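Local coordinates for acyl-CoA dehydrogenase domain protein Tcur3483 (Thermomonospora curvata, PDB 6WY9) that probably oxidises the CH-CH bond of acyl-CoA-type substrates with a bound FAD cofactor, as other members of the acyl-CoA dehydrogenase family do, at residues A281-R284 against D285-V288. Sequence-based numbering, arbitrary orientation.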
loop_
_atom_site.group_PDB
_atom_site.type_symbol
_atom_site.label_atom_id
_atom_site.label_comp_id
_atom_site.label_asym_id
_atom_site.label_seq_id
_atom_site.Cartn_x
_atom_site.Cartn_y
_atom_site.Cartn_z
ATOM N N ALA A 281 -7.243 24.883 -2.862
ATOM C CA ALA A 281 -7.273 26.350 -2.932
ATOM C C ALA A 281 -6.194 26.969 -2.046
ATOM O O ALA A 281 -5.510 27.926 -2.445
ATOM C CB ALA A 281 -8.658 26.882 -2.511
ATOM N N TRP A 282 -6.053 26.447 -0.823
ATOM C CA TRP A 282 -5.039 26.932 0.110
ATOM C C TRP A 282 -3.631 26.781 -0.462
ATOM O O TRP A 282 -2.818 27.717 -0.387
ATOM C CB TRP A 282 -5.177 26.163 1.427
ATOM C CG TRP A 282 -4.108 26.389 2.469
ATOM C CD1 TRP A 282 -4.096 27.349 3.466
ATOM C CD2 TRP A 282 -2.929 25.614 2.640
ATOM N NE1 TRP A 282 -2.961 27.196 4.229
ATOM C CE2 TRP A 282 -2.238 26.136 3.749
ATOM C CE3 TRP A 282 -2.376 24.531 1.946
ATOM C CZ2 TRP A 282 -1.014 25.597 4.199
ATOM C CZ3 TRP A 282 -1.179 23.999 2.386
ATOM C CH2 TRP A 282 -0.507 24.532 3.502
ATOM N N ALA A 283 -3.332 25.610 -1.047
ATOM C CA ALA A 283 -2.000 25.363 -1.589
ATOM C C ALA A 283 -1.743 26.200 -2.827
ATOM O O ALA A 283 -0.583 26.537 -3.120
ATOM C CB ALA A 283 -1.818 23.856 -1.913
ATOM N N ARG A 284 -2.795 26.461 -3.611
ATOM C CA ARG A 284 -2.693 27.353 -4.759
ATOM C C ARG A 284 -2.240 28.737 -4.314
ATOM O O ARG A 284 -1.421 29.385 -4.981
ATOM C CB ARG A 284 -4.059 27.450 -5.454
ATOM C CG ARG A 284 -4.130 28.519 -6.628
ATOM C CD ARG A 284 -5.561 28.781 -7.016
ATOM N NE ARG A 284 -6.274 29.356 -5.876
ATOM C CZ ARG A 284 -7.567 29.197 -5.617
ATOM N NH1 ARG A 284 -8.347 28.458 -6.420
ATOM N NH2 ARG A 284 -8.073 29.793 -4.546
ATOM N N ASP A 285 -2.815 29.231 -3.221
ATOM C CA ASP A 285 -2.611 30.625 -2.873
ATOM C C ASP A 285 -1.335 30.848 -2.066
ATOM O O ASP A 285 -0.918 31.995 -1.919
ATOM C CB ASP A 285 -3.865 31.162 -2.147
ATOM C CG ASP A 285 -5.044 31.282 -3.095
ATOM O OD1 ASP A 285 -4.832 31.211 -4.324
ATOM O OD2 ASP A 285 -6.193 31.426 -2.641
ATOM N N ASN A 286 -0.672 29.801 -1.564
ATOM C CA ASN A 286 0.622 30.018 -0.897
ATOM C C ASN A 286 1.796 29.346 -1.600
ATOM O O ASN A 286 2.896 29.299 -1.034
ATOM C CB ASN A 286 0.571 29.574 0.564
ATOM C CG ASN A 286 0.305 28.070 0.709
ATOM O OD1 ASN A 286 0.363 27.323 -0.265
ATOM N ND2 ASN A 286 0.034 27.636 1.932
ATOM N N GLY A 287 1.596 28.795 -2.807
ATOM C CA GLY A 287 2.677 28.186 -3.558
ATOM C C GLY A 287 2.961 26.738 -3.238
ATOM O O GLY A 287 3.813 26.117 -3.912
ATOM N N VAL A 288 2.295 26.165 -2.226
ATOM C CA VAL A 288 2.500 24.753 -1.942
ATOM C C VAL A 288 2.103 23.911 -3.156
ATOM O O VAL A 288 2.662 22.835 -3.385
ATOM C CB VAL A 288 1.711 24.352 -0.676
ATOM C CG1 VAL A 288 1.596 22.804 -0.558
ATOM C CG2 VAL A 288 2.377 24.977 0.633
#
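Asn-286 points its amide nitrogen down onto the indole of Trp-282 where helix 263-286 of the acyl-CoA dehydrogenase C-terminal helical domain runs out, and the same amide forms an Asx turn. ND2 of Asn-286 sits over one face of the indole, off-centre, 3.2 Å from CZ2 of Trp-282, with the ring and amide planes 73° apart. With CG of Asn-286 between the backbone N and the carbonyl carbon (chi1 63°), the amide swings back over the last helical turn, ND2 on the indole and OD1 placed to accept from the Val-288 N-H. Gly-287, with positive phi, is the first residue to leave helical geometry, and the chain turns back. On the buried side this return is tight: CB of Val-288 comes within 3.8 Å of CB of Ala-283, and CG2 of Val-288 lies 4.1 Å from CZ3 of Trp-282, whose ring also touches Leu-351 and Val-365.

The more exposed side is held by charge. The Asp-285 carboxylate lies at the guanidinium edge of Arg-284, gripped side-on: Arg-284 NE reaches Asp-285 OD1 at 2.8 Å, from above the carboxylate plane, while NH2 reaches OD2 at 3.1 Å. Arg-284 NH1 hydrogen-bonds to the backbone of a neighbouring subunit. Shortening Arg-284 to an alanine is likely to leave the Asp-285 carboxylate without its charged mate and lose that intersubunit bond. Inside the turn, the Val-288 N-H points nearly straight at Asn-286 OD1 (N to OD1 3.0 Å, N-H...O angle 164°).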